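Long-range contacts in dodecin (Thermus thermophilus, PDB 2UX9), which binds and sequesters flavins such as FMN and FAD, probably as a store, and also binds coenzyme A, in a hollow sphere of twelve identical subunits: residues V4-V8 / D37-V41; G12-L18 / K54-V58; A21-L26 / V58-V62. The protein carries 1 engineered substitution. One frame throughout, in Å; residues are numbered along the deposited sequence. Where two conformers were deposited one is given.

Interaction 1: V4-V8 / D37-V41; sequences VYKKV and DWFEV. With FMN (flavin mononucleotide), chain P.
Y5 and W38 form the tightly packed part of this contact. Their rings make an offset edge-to-face pair with planes 72° apart, the indole edge turned toward the phenol face. Y5 CD1 lies 3.7 Å from W38 CZ3. W38 sets its CG between the backbone N and the carbonyl carbon (chi1 86°), and this swings the indole across to strand 4-8. One indole face is covered by the flavin, with W38 CE2 3.4 Å from FMN C6. The flavin methyl C8M sits over a face of Y5. The Y5 hydroxyl accepts a hydrogen bond from the ribityl O4', with Y5 OH and FMN O4' 2.8 Å apart.

D37 comes in at the edge of the Y5 ring and is partly exposed. D37 OD2 is 2.6 Å from FMN phosphate oxygen O1P. Two such acceptors would probably need a shared proton or a cation, and a sodium ion lies about 4 Å from the D37 side chain.

The packing is looser along K7. Its methylene chain crosses the indole, and the ammonium group reaches past the ring to E40. The salt bridge is 2.8 Å from K7 NZ to E40 OE1, on the syn side; the bond to OE2 is weak. A water also accepts from K7 NZ and lies close to E40 OE2. W38 NE1 gives E40 OE2 a nearly straight bond of 2.9 Å (170°), in the ring plane but from above the carboxylate plane. This bond is likely to limit the turn of the indole, along with the stacked flavin. E9 of a neighbouring subunit is a second salt-bridge partner of K7.

D37 and W38 both face G63 in a classic beta bulge. The arrangement is the flavin site of dodecin, completed by R45 and Q57 of a different neighbouring subunit.

Interaction 2: G12-L18 / K54-V58; sequences GTSEEGL and KEYQV. With NA (sodium ion), chain N; FMN (flavin mononucleotide), chain H; FMN (flavin mononucleotide), chain B.
G12 and V58 exchange two backbone hydrogen bonds, the straighter one 2.9 Å from V58 N to G12 O. S14 and Y56 form the next hydrogen-bonded pair, with Y56 N 2.9 Å from S14 O. T13 and Q57 are the non-hydrogen-bonded pair between them. Their side chains lie side by side and point the same way.

Q57 grips a flavin with both ends of its amide. Q57 OE1 accepts from N3 of one FMN at 2.8 Å, and Q57 NE2 donates to O2 of the same FMN at 2.9 Å. Its chain is extended beyond CG, which carries the amide out to the ring. The methyl C8M of a second FMN packs against that amide.

E55 bends at chi2 (-76°) and turns its carboxylate back toward strand 12-14. E55 OE2 binds a sodium ion at 2.3 Å. The distances from the ion to its three waters are too short to be reliable. E15 lays its CG beside E55 OE2, and the sodium would probably ease the approach of the two carboxylates.

These strands are neighbours in the antiparallel sheet of the dodecin fold, and residues 15-17 turn from strand 4-14 into helix 18-32. The turn opens as an ST turn: S14 OG accepts from E16 N at 3.0 Å. G17 then takes the N-cap position.

Y56 fills the inside of this turn. The carbonyl oxygens of S14 and E15 lie at its ring edge, L18 N is over one face, and G17 CA is 3.5 Å from Y56 CD2. L18 CD2 touches Y56 CD1 at 3.8 Å and reaches on to V58 CG2. A serine in place of Y56 would probably open a gap beside G17 and leave L18 CD2 without the ring it rests on. L18 of a neighbouring subunit packs against L18.

Interaction 3: A21-L26 / V58-V62; sequences AIQAAL and VVLEV
A21, I22, A25 and L26 meet V58, L60 and V62 with no aromatic ring, amide or carboxylate between them. There are no flat faces or edges here, and methyl and methylene groups make every contact. The helix segment crosses the strand at 47°, with the axes 8.7 Å apart at closest approach.

V58 divides its two branches. V58 CG2 takes A21 CB at 3.8 Å, and V58 CG1 takes I22 CG1 at 3.8 Å. L60 is the middle residue. Its first torsion (64°) tucks CG in over its own backbone, with the fork toward the helix. L60 CD2 touches A25 CB at 3.8 Å, while L60 CD1 meets I22 CG2 at 4.0 Å. Further along, L26 brings CD2 to V62 CG2 at 4.0 Å and lies a little farther from L60.

The touching residues follow the periods of helix and strand. Positions 21, 22, 25 and 26 lie on one side of the helix. V58, L60 and V62, every second residue of the strand, all point toward it. The small side chain of A21 is consistent with the close approach there, where its CA is 6.1 Å from the CA of V58. V53 of a neighbouring subunit packs on I22 and L26.

Helix 18-32 thus packs on the middle strand, 52-65, of dodecin's three-stranded antiparallel sheet. No hydrogen bond crosses the contact, and all seven touching residues are buried. Apolar burial and fit of shape hold helix and sheet together here.

In the fold
Interactions 2 and 3 share V58, and their centres are about 10 Å apart. G12 CA lies 3.7 Å from A25 CB, so the strand pair and the helix pack as one core. Interaction 1 is about 11 Å from interaction 3, centre to centre. Strand 58-62 runs between the two segments of interaction 1: V8 O is 2.8 Å from V62 N and E40 O is 2.9 Å from E61 N, both probable hydrogen bonds. Interactions 1 and 2 lie about 21 Å apart, centre to centre, on opposite sides of the chain's centre. Each supplies one part of a flavin site completed by another subunit. The engineered A65 lies beside Y5, about 4 Å between side chains.

Interaction 1: V4-V8 / D37-V41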
loop_
_atom_site.group_PDB
_atom_site.type_symbol
_atom_site.label_atom_id
_atom_site.label_comp_id
_atom_site.label_asym_id
_atom_site.label_seq_id
_atom_site.Cartn_x
_atom_site.Cartn_y
_atom_site.Cartn_z
ATOM N N VAL C 4 -27.665 2.932 0.954
ATOM C CA VAL C 4 -26.412 3.496 1.459
ATOM C C VAL C 4 -26.003 2.726 2.703
ATOM O O VAL C 4 -26.837 2.396 3.543
ATOM C CB VAL C 4 -26.536 5.002 1.755
ATOM C CG1 VAL C 4 -25.232 5.553 2.333
ATOM C CG2 VAL C 4 -26.906 5.751 0.484
ATOM N N TYR C 5 -24.724 2.396 2.789
ATOM C CA TYR C 5 -24.182 1.674 3.928
ATOM C C TYR C 5 -23.222 2.568 4.680
ATOM O O TYR C 5 -22.625 3.486 4.108
ATOM C CB TYR C 5 -23.441 0.406 3.473
ATOM C CG TYR C 5 -24.276 -0.545 2.655
ATOM C CD1 TYR C 5 -24.872 -1.655 3.232
ATOM C CD2 TYR C 5 -24.477 -0.326 1.296
ATOM C CE1 TYR C 5 -25.634 -2.531 2.482
ATOM C CE2 TYR C 5 -25.238 -1.195 0.533
ATOM C CZ TYR C 5 -25.819 -2.291 1.134
ATOM O OH TYR C 5 -26.580 -3.159 0.379
ATOM N N LYS C 6 -23.061 2.293 5.971
ATOM C CA LYS C 6 -22.032 2.922 6.774
ATOM C C LYS C 6 -21.036 1.861 7.214
ATOM O O LYS C 6 -21.413 0.723 7.489
ATOM C CB LYS C 6 -22.637 3.636 7.991
ATOM C CG LYS C 6 -21.571 4.212 8.904
ATOM C CD LYS C 6 -22.013 5.373 9.745
ATOM C CE LYS C 6 -20.783 6.023 10.392
ATOM N NZ LYS C 6 -21.099 7.044 11.416
ATOM N N LYS C 7 -19.756 2.222 7.263
ATOM C CA LYS C 7 -18.732 1.377 7.857
ATOM C C LYS C 7 -18.213 2.031 9.123
ATOM O O LYS C 7 -17.947 3.236 9.130
ATOM C CB LYS C 7 -17.586 1.155 6.878
ATOM C CG LYS C 7 -18.019 0.394 5.641
ATOM C CD LYS C 7 -16.958 0.341 4.557
ATOM C CE LYS C 7 -15.814 -0.554 4.950
ATOM N NZ LYS C 7 -14.707 -0.526 3.928
ATOM N N VAL C 8 -18.086 1.248 10.195
ATOM C CA VAL C 8 -17.424 1.701 11.419
ATOM C C VAL C 8 -16.280 0.770 11.786
ATOM O O VAL C 8 -16.341 -0.427 11.533
ATOM C CB VAL C 8 -18.395 1.825 12.601
ATOM C CG1 VAL C 8 -19.460 2.862 12.304
ATOM C CG2 VAL C 8 -19.010 0.487 12.939
ATOM N N ASP C 37 -24.058 -6.324 8.046
ATOM C CA ASP C 37 -23.999 -7.131 6.828
ATOM C C ASP C 37 -22.652 -7.823 6.579
ATOM O O ASP C 37 -22.613 -9.020 6.262
ATOM C CB ASP C 37 -24.360 -6.248 5.625
ATOM C CG ASP C 37 -25.851 -5.982 5.513
ATOM O OD1 ASP C 37 -26.666 -6.786 6.010
ATOM O OD2 ASP C 37 -26.205 -4.945 4.919
ATOM N N TRP C 38 -21.552 -7.091 6.690
ATOM C CA TRP C 38 -20.245 -7.674 6.412
ATOM C C TRP C 38 -19.162 -7.037 7.259
ATOM O O TRP C 38 -19.358 -5.975 7.846
ATOM C CB TRP C 38 -19.903 -7.582 4.907
ATOM C CG TRP C 38 -19.273 -6.282 4.495
ATOM C CD1 TRP C 38 -17.949 -6.039 4.350
ATOM C CD2 TRP C 38 -19.942 -5.050 4.190
ATOM N NE1 TRP C 38 -17.747 -4.732 3.980
ATOM C CE2 TRP C 38 -18.956 -4.108 3.867
ATOM C CE3 TRP C 38 -21.282 -4.667 4.135
ATOM C CZ2 TRP C 38 -19.261 -2.790 3.504
ATOM C CZ3 TRP C 38 -21.586 -3.352 3.779
ATOM C CH2 TRP C 38 -20.577 -2.433 3.480
ATOM N N PHE C 39 -18.023 -7.716 7.345
ATOM C CA PHE C 39 -16.859 -7.169 8.010
ATOM C C PHE C 39 -15.614 -7.402 7.178
ATOM O O PHE C 39 -15.578 -8.267 6.308
ATOM C CB PHE C 39 -16.683 -7.718 9.436
ATOM C CG PHE C 39 -16.392 -9.194 9.496
ATOM C CD1 PHE C 39 -15.089 -9.676 9.488
ATOM C CD2 PHE C 39 -17.423 -10.106 9.562
ATOM C CE1 PHE C 39 -14.829 -11.033 9.542
ATOM C CE2 PHE C 39 -17.167 -11.456 9.626
ATOM C CZ PHE C 39 -15.866 -11.922 9.607
ATOM N N GLU C 40 -14.613 -6.576 7.446
ATOM C CA GLU C 40 -13.313 -6.621 6.790
ATOM C C GLU C 40 -12.267 -6.523 7.881
ATOM O O GLU C 40 -12.239 -5.530 8.607
ATOM C CB GLU C 40 -13.145 -5.428 5.840
ATOM C CG GLU C 40 -14.193 -5.323 4.747
ATOM C CD GLU C 40 -14.286 -3.935 4.116
ATOM O OE1 GLU C 40 -13.485 -3.022 4.453
ATOM O OE2 GLU C 40 -15.167 -3.738 3.270
ATOM N N VAL C 41 -11.396 -7.514 8.008
ATOM C CA VAL C 41 -10.291 -7.421 8.956
ATOM C C VAL C 41 -9.215 -6.485 8.394
ATOM O O VAL C 41 -8.715 -6.680 7.285
ATOM C CB VAL C 41 -9.688 -8.793 9.266
ATOM C CG1 VAL C 41 -8.452 -8.663 10.146
ATOM C CG2 VAL C 41 -10.741 -9.681 9.930
HETATM N N1 FMN P . -20.786 -9.796 1.106
HETATM C C2 FMN P . -19.953 -10.839 1.417
HETATM O O2 FMN P . -20.405 -11.977 1.505
HETATM N N3 FMN P . -18.610 -10.626 1.608
HETATM C C4 FMN P . -18.081 -9.363 1.492
HETATM O O4 FMN P . -16.983 -9.172 2.029
HETATM C C4A FMN P . -18.915 -8.305 1.153
HETATM N N5 FMN P . -18.421 -7.030 0.987
HETATM C C5A FMN P . -19.250 -5.978 0.660
HETATM C C6 FMN P . -18.712 -4.697 0.520
HETATM C C7 FMN P . -19.528 -3.619 0.200
HETATM C C7M FMN P . -18.905 -2.293 -0.161
HETATM C C8 FMN P . -20.897 -3.843 0.027
HETATM C C8M FMN P . -21.838 -2.703 -0.218
HETATM C C9 FMN P . -21.437 -5.111 0.169
HETATM C C9A FMN P . -20.616 -6.195 0.494
HETATM N N10 FMN P . -21.120 -7.484 0.652
HETATM C C10 FMN P . -20.269 -8.528 0.963
HETATM C "C1'" FMN P . -22.606 -7.764 0.592
HETATM C "C2'" FMN P . -23.318 -7.310 1.869
HETATM O "O2'" FMN P . -22.839 -8.057 2.969
HETATM C "C3'" FMN P . -24.835 -7.489 1.770
HETATM O "O3'" FMN P . -25.169 -8.846 1.569
HETATM C "C4'" FMN P . -25.461 -6.679 0.636
HETATM O "O4'" FMN P . -24.949 -5.364 0.615
HETATM C "C5'" FMN P . -26.966 -6.608 0.816
HETATM O "O5'" FMN P . -27.177 -5.866 1.989
HETATM P P FMN P . -28.633 -5.390 2.423
HETATM O O1P FMN P . -28.549 -4.848 3.836
HETATM O O2P FMN P . -29.075 -4.301 1.475
HETATM O O3P FMN P . -29.580 -6.567 2.350
HETATM O O HOH W 1 -15.511 -1.770 1.606
#

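Interaction 2: G12-L18 / K54-V58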
loop_
_atom_site.group_PDB
_atom_site.type_symbol
_atom_site.label_atom_id
_atom_site.label_comp_id
_atom_site.label_asym_id
_atom_site.label_seq_id
_atom_site.Cartn_x
_atom_site.Cartn_y
_atom_site.Cartn_z
ATOM N N GLY C 12 -12.110 -5.798 18.275
ATOM C CA GLY C 12 -12.534 -6.853 19.166
ATOM C C GLY C 12 -11.321 -7.452 19.830
ATOM O O GLY C 12 -10.259 -7.580 19.215
ATOM N N THR C 13 -11.461 -7.834 21.088
ATOM C CA THR C 13 -10.368 -8.501 21.782
ATOM C C THR C 13 -10.837 -9.783 22.454
ATOM O O THR C 13 -12.004 -9.913 22.838
ATOM C CB THR C 13 -9.703 -7.599 22.834
ATOM O OG1 THR C 13 -10.520 -7.490 24.009
ATOM C CG2 THR C 13 -9.432 -6.227 22.269
ATOM N N SER C 14 -9.914 -10.724 22.599
ATOM C CA SER C 14 -10.174 -11.962 23.318
ATOM C C SER C 14 -8.875 -12.616 23.718
ATOM O O SER C 14 -7.900 -12.547 22.982
ATOM C CB SER C 14 -10.973 -12.937 22.467
ATOM O OG SER C 14 -11.203 -14.130 23.206
ATOM N N GLU C 15 -8.869 -13.268 24.875
ATOM C CA GLU C 15 -7.728 -14.080 25.266
ATOM C C GLU C 15 -7.733 -15.425 24.528
ATOM O O GLU C 15 -6.713 -16.109 24.489
ATOM C CB GLU C 15 -7.723 -14.332 26.778
ATOM C CG GLU C 15 -7.631 -13.063 27.608
ATOM C CD GLU C 15 -7.422 -13.322 29.088
ATOM O OE1 GLU C 15 -7.721 -14.444 29.550
ATOM O OE2 GLU C 15 -6.962 -12.398 29.798
ATOM N N GLU C 16 -8.873 -15.797 23.947
ATOM C CA GLU C 16 -9.055 -17.160 23.426
ATOM C C GLU C 16 -8.510 -17.355 22.013
ATOM O O GLU C 16 -7.929 -18.385 21.706
ATOM C CB GLU C 16 -10.537 -17.532 23.407
ATOM C CG GLU C 16 -11.290 -17.435 24.718
ATOM C CD GLU C 16 -12.796 -17.630 24.515
ATOM O OE1 GLU C 16 -13.182 -18.371 23.584
ATOM O OE2 GLU C 16 -13.594 -17.031 25.268
ATOM N N GLY C 17 -8.740 -16.386 21.133
ATOM C CA GLY C 17 -8.288 -16.496 19.759
ATOM C C GLY C 17 -8.866 -15.433 18.864
ATOM O O GLY C 17 -9.556 -14.526 19.318
ATOM N N LEU C 18 -8.603 -15.586 17.573
ATOM C CA LEU C 18 -8.945 -14.591 16.578
ATOM C C LEU C 18 -10.441 -14.542 16.303
ATOM O O LEU C 18 -11.037 -13.465 16.243
ATOM C CB LEU C 18 -8.180 -14.872 15.291
ATOM C CG LEU C 18 -6.660 -14.791 15.407
ATOM C CD1 LEU C 18 -6.006 -15.274 14.133
ATOM C CD2 LEU C 18 -6.225 -13.360 15.709
ATOM N N LYS C 54 -1.462 -12.473 25.422
ATOM C CA LYS C 54 -2.355 -12.095 26.509
ATOM C C LYS C 54 -3.723 -11.810 25.892
ATOM O O LYS C 54 -4.679 -12.540 26.145
ATOM C CB LYS C 54 -1.770 -10.894 27.254
ATOM C CG LYS C 54 -2.571 -10.362 28.436
ATOM C CD LYS C 54 -1.890 -9.122 29.005
ATOM C CE LYS C 54 -0.585 -9.424 29.727
ATOM N NZ LYS C 54 0.476 -8.403 29.415
ATOM N N GLU C 55 -3.807 -10.792 25.037
ATOM C CA GLU C 55 -5.025 -10.484 24.284
ATOM C C GLU C 55 -4.753 -10.487 22.784
ATOM O O GLU C 55 -3.799 -9.850 22.342
ATOM C CB GLU C 55 -5.551 -9.104 24.663
ATOM C CG GLU C 55 -6.031 -8.983 26.088
ATOM C CD GLU C 55 -7.378 -9.633 26.318
ATOM O OE1 GLU C 55 -8.034 -10.056 25.345
ATOM O OE2 GLU C 55 -7.817 -9.704 27.491
ATOM N N TYR C 56 -5.576 -11.199 22.014
ATOM C CA TYR C 56 -5.661 -11.021 20.561
ATOM C C TYR C 56 -6.527 -9.799 20.328
ATOM O O TYR C 56 -7.542 -9.621 20.998
ATOM C CB TYR C 56 -6.324 -12.226 19.883
ATOM C CG TYR C 56 -5.521 -13.501 19.982
ATOM C CD1 TYR C 56 -4.508 -13.775 19.072
ATOM C CD2 TYR C 56 -5.757 -14.419 20.990
ATOM C CE1 TYR C 56 -3.769 -14.925 19.152
ATOM C CE2 TYR C 56 -5.007 -15.590 21.081
ATOM C CZ TYR C 56 -4.016 -15.828 20.151
ATOM O OH TYR C 56 -3.244 -16.959 20.222
ATOM N N GLN C 57 -6.121 -8.950 19.386
ATOM C CA GLN C 57 -6.835 -7.722 19.071
ATOM C C GLN C 57 -7.047 -7.661 17.566
ATOM O O GLN C 57 -6.079 -7.589 16.809
ATOM C CB GLN C 57 -6.024 -6.514 19.547
ATOM C CG GLN C 57 -5.759 -6.506 21.056
ATOM C CD GLN C 57 -4.750 -5.464 21.479
ATOM O OE1 GLN C 57 -3.899 -5.078 20.685
ATOM N NE2 GLN C 57 -4.830 -5.006 22.738
ATOM N N VAL C 58 -8.295 -7.731 17.121
ATOM C CA VAL C 58 -8.581 -7.753 15.698
ATOM C C VAL C 58 -9.292 -6.458 15.345
ATOM O O VAL C 58 -10.364 -6.167 15.877
ATOM C CB VAL C 58 -9.418 -8.963 15.325
ATOM C CG1 VAL C 58 -9.722 -8.945 13.837
ATOM C CG2 VAL C 58 -8.680 -10.237 15.705
HETATM NA NA NA N . -10.055 -9.227 27.407
HETATM N N1 FMN H . -0.722 -2.224 23.213
HETATM C C2 FMN H . -1.779 -2.988 22.821
HETATM O O2 FMN H . -2.535 -3.416 23.677
HETATM N N3 FMN H . -2.003 -3.241 21.482
HETATM C C4 FMN H . -1.161 -2.725 20.520
HETATM O O4 FMN H . -1.145 -3.280 19.418
HETATM C C4A FMN H . -0.096 -1.933 20.921
HETATM N N5 FMN H . 0.732 -1.364 19.980
HETATM C C5A FMN H . 1.793 -0.579 20.367
HETATM C C6 FMN H . 2.620 -0.030 19.391
HETATM C C7 FMN H . 3.706 0.763 19.755
HETATM C C7M FMN H . 4.454 1.499 18.685
HETATM C C8 FMN H . 3.956 0.994 21.111
HETATM C C8M FMN H . 5.166 1.762 21.563
HETATM C C9 FMN H . 3.122 0.457 22.081
HETATM C C9A FMN H . 2.037 -0.339 21.718
HETATM N N10 FMN H . 1.191 -0.908 22.679
HETATM C C10 FMN H . 0.119 -1.680 22.268
HETATM C "C1'" FMN H . 1.464 -0.762 24.161
HETATM C "C2'" FMN H . 2.620 -1.658 24.609
HETATM O "O2'" FMN H . 2.263 -3.016 24.462
HETATM C "C3'" FMN H . 3.028 -1.419 26.064
HETATM O "O3'" FMN H . 1.946 -1.706 26.925
HETATM C "C4'" FMN H . 3.511 0.005 26.315
HETATM O "O4'" FMN H . 4.402 0.403 25.295
HETATM C "C5'" FMN H . 4.214 0.116 27.663
HETATM O "O5'" FMN H . 5.287 -0.803 27.660
HETATM P P FMN H . 6.333 -0.853 28.869
HETATM O O1P FMN H . 7.234 -2.039 28.608
HETATM O O2P FMN H . 7.151 0.418 28.910
HETATM O O3P FMN H . 5.587 -1.036 30.170
HETATM N N1 FMN B . -0.765 1.615 23.262
HETATM C C2 FMN B . 0.314 2.388 22.959
HETATM O O2 FMN B . 1.013 2.793 23.872
HETATM N N3 FMN B . 0.623 2.676 21.643
HETATM C C4 FMN B . -0.155 2.186 20.616
HETATM O O4 FMN B . -0.101 2.770 19.532
HETATM C C4A FMN B . -1.243 1.384 20.928
HETATM N N5 FMN B . -2.009 0.841 19.921
HETATM C C5A FMN B . -3.092 0.047 20.219
HETATM C C6 FMN B . -3.854 -0.475 19.178
HETATM C C7 FMN B . -4.960 -1.276 19.452
HETATM C C7M FMN B . -5.638 -1.984 18.317
HETATM C C8 FMN B . -5.297 -1.543 20.782
HETATM C C8M FMN B . -6.532 -2.321 21.135
HETATM C C9 FMN B . -4.526 -1.033 21.818
HETATM C C9A FMN B . -3.421 -0.228 21.545
HETATM N N10 FMN B . -2.639 0.315 22.572
HETATM C C10 FMN B . -1.544 1.097 22.251
HETATM C "C1'" FMN B . -3.006 0.131 24.030
HETATM C "C2'" FMN B . -4.189 1.016 24.426
HETATM O "O2'" FMN B . -3.825 2.377 24.338
HETATM C "C3'" FMN B . -4.689 0.739 25.845
HETATM O "O3'" FMN B . -3.665 1.003 26.781
HETATM C "C4'" FMN B . -5.186 -0.691 26.029
HETATM O "O4'" FMN B . -6.009 -1.061 24.943
HETATM C "C5'" FMN B . -5.974 -0.837 27.325
HETATM O "O5'" FMN B . -7.045 0.083 27.277
HETATM P P FMN B . -8.166 0.103 28.417
HETATM O O1P FMN B . -9.050 1.296 28.130
HETATM O O2P FMN B . -8.984 -1.168 28.374
HETATM O O3P FMN B . -7.505 0.250 29.769
HETATM O O HOH W 2 -11.184 -7.781 27.833
HETATM O O HOH W 3 -10.281 -9.609 25.605
HETATM O O HOH W 4 -10.452 -10.782 28.008
#

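Interaction 3: A21-L26 / V58-V62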
loop_
_atom_site.group_PDB
_atom_site.type_symbol
_atom_site.label_atom_id
_atom_site.label_comp_id
_atom_site.label_asym_id
_atom_site.label_seq_id
_atom_site.Cartn_x
_atom_site.Cartn_y
_atom_site.Cartn_z
ATOM N N ALA C 21 -12.207 -12.916 19.115
ATOM C CA ALA C 21 -12.053 -11.460 19.117
ATOM C C ALA C 21 -12.990 -10.807 18.096
ATOM O O ALA C 21 -13.655 -9.804 18.386
ATOM C CB ALA C 21 -10.610 -11.086 18.839
ATOM N N ILE C 22 -13.080 -11.402 16.908
ATOM C CA ILE C 22 -14.024 -10.920 15.905
ATOM C C ILE C 22 -15.451 -11.004 16.453
ATOM O O ILE C 22 -16.225 -10.055 16.354
ATOM C CB ILE C 22 -13.898 -11.738 14.610
ATOM C CG1 ILE C 22 -12.538 -11.463 13.951
ATOM C CG2 ILE C 22 -15.035 -11.408 13.653
ATOM C CD1 ILE C 22 -12.165 -12.438 12.848
ATOM N N GLN C 23 -15.797 -12.143 17.035
ATOM C CA GLN C 23 -17.149 -12.337 17.545
ATOM C C GLN C 23 -17.483 -11.356 18.666
ATOM O O GLN C 23 -18.621 -10.912 18.771
ATOM C CB GLN C 23 -17.357 -13.782 18.021
ATOM C CG GLN C 23 -17.337 -14.836 16.903
ATOM C CD GLN C 23 -18.656 -14.978 16.166
ATOM O OE1 GLN C 23 -19.373 -14.010 15.932
ATOM N NE2 GLN C 23 -18.972 -16.207 15.770
ATOM N N ALA C 24 -16.504 -11.012 19.497
ATOM C CA ALA C 24 -16.737 -10.038 20.564
ATOM C C ALA C 24 -17.098 -8.675 19.982
ATOM O O ALA C 24 -18.012 -7.997 20.473
ATOM C CB ALA C 24 -15.512 -9.917 21.467
ATOM N N ALA C 25 -16.397 -8.255 18.938
ATOM C CA ALA C 25 -16.716 -6.968 18.313
ATOM C C ALA C 25 -18.126 -6.987 17.738
ATOM O O ALA C 25 -18.894 -6.049 17.920
ATOM C CB ALA C 25 -15.701 -6.598 17.245
ATOM N N LEU C 26 -18.475 -8.078 17.071
ATOM C CA LEU C 26 -19.775 -8.178 16.434
ATOM C C LEU C 26 -20.906 -8.300 17.448
ATOM O O LEU C 26 -21.989 -7.791 17.209
ATOM C CB LEU C 26 -19.811 -9.350 15.450
ATOM C CG LEU C 26 -18.837 -9.278 14.273
ATOM C CD1 LEU C 26 -19.039 -10.428 13.287
ATOM C CD2 LEU C 26 -18.970 -7.952 13.545
ATOM N N VAL C 58 -8.295 -7.731 17.121
ATOM C CA VAL C 58 -8.581 -7.753 15.698
ATOM C C VAL C 58 -9.292 -6.458 15.345
ATOM O O VAL C 58 -10.364 -6.167 15.877
ATOM C CB VAL C 58 -9.418 -8.963 15.325
ATOM C CG1 VAL C 58 -9.722 -8.945 13.837
ATOM C CG2 VAL C 58 -8.680 -10.237 15.705
ATOM N N VAL C 59 -8.659 -5.667 14.487
ATOM C CA VAL C 59 -9.188 -4.396 14.042
ATOM C C VAL C 59 -10.008 -4.687 12.811
ATOM O O VAL C 59 -9.492 -5.249 11.853
ATOM C CB VAL C 59 -8.063 -3.416 13.688
ATOM C CG1 VAL C 59 -8.650 -2.047 13.254
ATOM C CG2 VAL C 59 -7.075 -3.272 14.856
ATOM N N LEU C 60 -11.291 -4.341 12.834
ATOM C CA LEU C 60 -12.132 -4.630 11.696
ATOM C C LEU C 60 -13.092 -3.509 11.374
ATOM O O LEU C 60 -13.484 -2.732 12.240
ATOM C CB LEU C 60 -12.864 -5.967 11.868
ATOM C CG LEU C 60 -13.876 -6.106 13.003
ATOM C CD1 LEU C 60 -14.596 -7.459 12.961
ATOM C CD2 LEU C 60 -13.244 -5.913 14.367
ATOM N N GLU C 61 -13.423 -3.406 10.100
ATOM C CA GLU C 61 -14.496 -2.545 9.614
ATOM C C GLU C 61 -15.773 -3.357 9.575
ATOM O O GLU C 61 -15.752 -4.509 9.128
ATOM C CB GLU C 61 -14.184 -2.062 8.200
ATOM C CG GLU C 61 -12.942 -1.185 8.089
ATOM C CD GLU C 61 -13.201 0.256 8.469
ATOM O OE1 GLU C 61 -12.229 1.032 8.518
ATOM O OE2 GLU C 61 -14.371 0.618 8.714
ATOM N N VAL C 62 -16.869 -2.766 10.022
ATOM C CA VAL C 62 -18.155 -3.429 10.012
ATOM C C VAL C 62 -19.092 -2.565 9.169
ATOM O O VAL C 62 -19.240 -1.364 9.432
ATOM C CB VAL C 62 -18.673 -3.596 11.443
ATOM C CG1 VAL C 62 -20.008 -4.233 11.435
ATOM C CG2 VAL C 62 -17.666 -4.431 12.277
#